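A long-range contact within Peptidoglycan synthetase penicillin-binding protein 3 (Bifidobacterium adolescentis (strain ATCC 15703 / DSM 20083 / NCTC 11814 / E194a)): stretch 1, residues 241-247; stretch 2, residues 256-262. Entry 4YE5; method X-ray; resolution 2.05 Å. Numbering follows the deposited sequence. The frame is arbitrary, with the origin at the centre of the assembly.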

ATOM      1  N   ALA A 241     -14.146 -16.984  -3.651  1.00 15.93           N
ATOM      2  CA  ALA A 241     -14.229 -16.036  -4.768  1.00 22.13           C
ATOM      3  C   ALA A 241     -12.999 -15.116  -4.740  1.00 23.85           C
ATOM      4  O   ALA A 241     -12.486 -14.708  -5.780  1.00 19.41           O
ATOM      5  CB  ALA A 241     -15.504 -15.220  -4.686  1.00 24.78           C
ATOM      6  N   TRP A 242     -12.533 -14.798  -3.539  1.00 16.38           N
ATOM      7  CA  TRP A 242     -11.312 -14.008  -3.375  1.00 18.29           C
ATOM      8  C   TRP A 242     -10.878 -14.111  -1.935  1.00 19.24           C
ATOM      9  O   TRP A 242     -11.656 -14.552  -1.087  1.00 14.68           O
ATOM     10  CB  TRP A 242     -11.463 -12.519  -3.799  1.00 16.59           C
ATOM     11  CG  TRP A 242     -12.637 -11.709  -3.202  1.00 16.80           C
ATOM     12  CD1 TRP A 242     -13.735 -11.251  -3.895  1.00 16.51           C
ATOM     13  CD2 TRP A 242     -12.791 -11.219  -1.846  1.00 15.32           C
ATOM     14  NE1 TRP A 242     -14.559 -10.540  -3.051  1.00 18.65           N
ATOM     15  CE2 TRP A 242     -14.003 -10.493  -1.804  1.00 17.74           C
ATOM     16  CE3 TRP A 242     -12.033 -11.327  -0.678  1.00 14.65           C
ATOM     17  CZ2 TRP A 242     -14.477  -9.893  -0.629  1.00 19.62           C
ATOM     18  CZ3 TRP A 242     -12.504 -10.718   0.496  1.00 20.29           C
ATOM     19  CH2 TRP A 242     -13.726 -10.022   0.505  1.00 17.10           C
ATOM     20  N   GLY A 243      -9.628 -13.741  -1.669  1.00 14.45           N
ATOM     21  CA  GLY A 243      -9.125 -13.723  -0.307  1.00 14.29           C
ATOM     22  C   GLY A 243      -8.189 -12.538  -0.169  1.00 16.43           C
ATOM     23  O   GLY A 243      -7.521 -12.159  -1.140  1.00 14.29           O
ATOM     24  N   ILE A 244      -8.166 -11.932   1.014  1.00 16.06           N
ATOM     25  CA  ILE A 244      -7.204 -10.858   1.295  1.00 14.66           C
ATOM     26  C   ILE A 244      -6.599 -11.126   2.668  1.00 16.92           C
ATOM     27  O   ILE A 244      -7.212 -11.789   3.497  1.00 14.52           O
ATOM     28  CB  ILE A 244      -7.868  -9.453   1.250  1.00 19.40           C
ATOM     29  CG1 ILE A 244      -8.802  -9.242   2.422  1.00 19.48           C
ATOM     30  CG2 ILE A 244      -8.631  -9.211  -0.077  1.00 15.88           C
ATOM     31  CD1 ILE A 244      -9.818  -8.078   2.217  1.00 25.72           C
ATOM     32  N   ALA A 245      -5.387 -10.635   2.908  1.00 13.39           N
ATOM     33  CA  ALA A 245      -4.693 -10.908   4.161  1.00 13.09           C
ATOM     34  C   ALA A 245      -3.785  -9.750   4.465  1.00 17.44           C
ATOM     35  O   ALA A 245      -3.269  -9.094   3.545  1.00 16.64           O
ATOM     36  CB  ALA A 245      -3.847 -12.180   4.050  1.00 12.99           C
HETATM   37  N   MSE A 246      -3.560  -9.517   5.749  1.00 16.89           N
HETATM   38  CA  MSE A 246      -2.704  -8.422   6.186  1.00 14.75           C
HETATM   39  C   MSE A 246      -1.895  -8.860   7.384  1.00 14.29           C
HETATM   40  O   MSE A 246      -2.408  -9.581   8.244  1.00 14.97           O
HETATM   41  CB  MSE A 246      -3.571  -7.221   6.586  1.00 13.93           C
HETATM   42  CG  MSE A 246      -2.783  -6.052   7.086  1.00 24.32           C
HETATM   43 SE   MSE A 246      -4.045  -4.622   7.383  0.56 16.97          SE
HETATM   44  CE  MSE A 246      -2.801  -3.233   7.738  1.00 16.61           C
ATOM     45  N   VAL A 247      -0.635  -8.434   7.448  1.00 14.02           N
ATOM     46  CA  VAL A 247       0.191  -8.688   8.620  1.00 14.16           C
ATOM     47  C   VAL A 247       0.687  -7.350   9.161  1.00 15.60           C
ATOM     48  O   VAL A 247       1.298  -6.568   8.423  1.00 15.92           O
ATOM     49  CB  VAL A 247       1.429  -9.579   8.284  1.00 14.32           C
ATOM     50  CG1 VAL A 247       2.318  -9.725   9.537  1.00 14.57           C
ATOM     51  CG2 VAL A 247       1.002 -10.949   7.758  1.00 13.86           C
TER
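Stretch 2 (256-262) LALADSD

Stretch 2 lies alongside stretch 1 as its antiparallel neighbour in a β-sheet. An extended strand that includes Ala 257 to Asp 260 runs beside the strand that runs through Val 247 and continues beyond it; the two axes approach to 4.6 Å, and their N-to-C directions differ by 178°, so the chains are almost exactly opposed. The chain turns a corner at Leu 256, passes Ala 257 beside Val 247, and leaves through Ser 261 and Asp 262 in a loop. The register pairs Val 247 with Ala 257, Met 246 with Leu 258, Ala 245 with Ala 259 and Ile 244 with Asp 260. CA-CA separations alternate as expected for antiparallel strands: 5.0 Å for CA of Val 247 and CA of Ala 257 and 5.2 Å for CA of Ala 245 and CA of Ala 259, both hydrogen-bonded pairs, against 4.5 Å for CA of Met 246 and CA of Leu 258, a non-hydrogen-bonded pair.

Backbone hydrogen bonds hold this register. Ala 245 and Ala 259 form a complete reciprocal pair, with Ala 245 N donating to Ala 259 O at 2.9 Å and Ala 259 N to Ala 245 O at 2.8 Å. At the next hydrogen-bonded pair, Val 247 N donates to Ala 257 O at 2.9 Å with a nearly straight N-H...O angle of 168°. The return bond, from Ala 257 N to Val 247 O, is weak at 3.4 Å; the same carbonyl accepts a shorter bond from Leu 256 N, also at 2.9 Å, and so serves two successive amides at the corner. Toward the other end, Ser 261 N donates to Gly 243 O at 2.9 Å. Here the pairing is completed by a side chain: Gly 243 N donates to Ser 261 OG, again at 2.9 Å. With chi1 in the p well and its CA-to-CB bond directed toward stretch 1, Ser 261 places its hydroxyl oxygen within reach of this amide and 3.4 Å from Trp 242 CA.

Between the hydrogen-bonded pairs, CA-H...O contacts fill in the ladder. Ile 244 CA lies 3.2 Å from Ala 259 O, Asp 260 CA 3.3 Å from Gly 243 O, and Met 246 CA 3.4 Å from Ala 257 O, so each of these carbonyls meets both an amide and a CA of the opposing stretch.

Side-chain packing follows the pairing and is divided between the two faces. On the face of Ile 244, Met 246, Leu 258 and Asp 260, the selenomethionine at Met 246 is fully extended, and its CB packs 4.0 Å from Leu 258 CD1. The ends of Ile 244 and Asp 260 lead away from the opposing stretch, although Ile 244 CG2 remains 4.0 Å from Asp 260 CB. The other face carries Ala 245, Val 247, Ala 257 and Ala 259; there Val 247 CB meets Ala 257 CB at 4.2 Å, while Val 247 CG1 also reaches Leu 256 CB at 4.2 Å. Altogether the two stretches bury 477 Å², summed over both sides.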

ATOM      1  N   LEU A 256       3.607  -5.187   7.327  1.00 19.41           N
ATOM      2  CA  LEU A 256       4.638  -6.057   6.768  1.00 16.94           C
ATOM      3  C   LEU A 256       4.172  -6.768   5.516  1.00 18.34           C
ATOM      4  O   LEU A 256       5.004  -7.217   4.718  1.00 16.10           O
ATOM      5  CB  LEU A 256       5.040  -7.110   7.795  1.00 21.92           C
ATOM      6  CG  LEU A 256       6.222  -6.810   8.723  1.00 34.30           C
ATOM      7  CD1 LEU A 256       6.481  -5.326   8.952  1.00 33.09           C
ATOM      8  CD2 LEU A 256       5.941  -7.478  10.026  1.00 32.32           C
ATOM      9  N   ALA A 257       2.851  -6.924   5.379  1.00 15.25           N
ATOM     10  CA  ALA A 257       2.248  -7.493   4.173  1.00 17.27           C
ATOM     11  C   ALA A 257       0.810  -7.036   4.054  1.00 17.87           C
ATOM     12  O   ALA A 257       0.106  -6.909   5.058  1.00 14.64           O
ATOM     13  CB  ALA A 257       2.312  -9.049   4.175  1.00 16.10           C
ATOM     14  N   LEU A 258       0.372  -6.816   2.814  1.00 14.83           N
ATOM     15  CA  LEU A 258      -1.011  -6.452   2.531  1.00 14.76           C
ATOM     16  C   LEU A 258      -1.324  -7.059   1.185  1.00 18.10           C
ATOM     17  O   LEU A 258      -0.858  -6.563   0.149  1.00 15.24           O
ATOM     18  CB  LEU A 258      -1.172  -4.928   2.483  1.00 15.18           C
ATOM     19  CG  LEU A 258      -2.574  -4.348   2.241  1.00 19.91           C
ATOM     20  CD1 LEU A 258      -3.559  -4.886   3.312  1.00 16.10           C
ATOM     21  CD2 LEU A 258      -2.542  -2.809   2.279  1.00 18.00           C
ATOM     22  N   ALA A 259      -2.095  -8.137   1.194  1.00 16.09           N
ATOM     23  CA  ALA A 259      -2.112  -9.049   0.048  1.00 14.88           C
ATOM     24  C   ALA A 259      -3.515  -9.433  -0.372  1.00 17.38           C
ATOM     25  O   ALA A 259      -4.438  -9.436   0.452  1.00 14.43           O
ATOM     26  CB  ALA A 259      -1.318 -10.315   0.400  1.00 15.09           C
ATOM     27  N   ASP A 260      -3.683  -9.740  -1.658  1.00 16.01           N
ATOM     28  CA  ASP A 260      -4.948 -10.272  -2.138  1.00 14.83           C
ATOM     29  C   ASP A 260      -4.676 -11.470  -3.054  1.00 15.05           C
ATOM     30  O   ASP A 260      -3.528 -11.727  -3.426  1.00 15.20           O
ATOM     31  CB  ASP A 260      -5.791  -9.202  -2.842  1.00 20.23           C
ATOM     32  CG  ASP A 260      -5.095  -8.605  -4.066  1.00 31.33           C
ATOM     33  OD1 ASP A 260      -4.651  -9.364  -4.958  1.00 31.35           O
ATOM     34  OD2 ASP A 260      -4.969  -7.364  -4.117  1.00 37.28           O
ATOM     35  N   SER A 261      -5.724 -12.220  -3.366  1.00 15.13           N
ATOM     36  CA  SER A 261      -5.601 -13.434  -4.173  1.00 17.21           C
ATOM     37  C   SER A 261      -5.581 -13.151  -5.673  1.00 20.20           C
ATOM     38  O   SER A 261      -5.484 -14.078  -6.473  1.00 19.34           O
ATOM     39  CB  SER A 261      -6.793 -14.364  -3.887  1.00 15.33           C
ATOM     40  OG  SER A 261      -7.986 -13.621  -4.075  1.00 17.51           O
ATOM     41  N   ASP A 262      -5.708 -11.898  -6.087  1.00 16.33           N
ATOM     42  CA  ASP A 262      -5.654 -11.660  -7.541  1.00 24.84           C
ATOM     43  C   ASP A 262      -4.205 -11.649  -7.993  1.00 28.55           C
ATOM     44  O   ASP A 262      -3.302 -11.378  -7.209  1.00 24.68           O
ATOM     45  CB  ASP A 262      -6.320 -10.343  -7.901  1.00 30.95           C
ATOM     46  CG  ASP A 262      -7.759 -10.289  -7.438  1.00 35.28           C
ATOM     47  OD1 ASP A 262      -8.533 -11.174  -7.852  1.00 35.02           O
ATOM     48  OD2 ASP A 262      -8.090  -9.404  -6.608  1.00 30.40           O
TER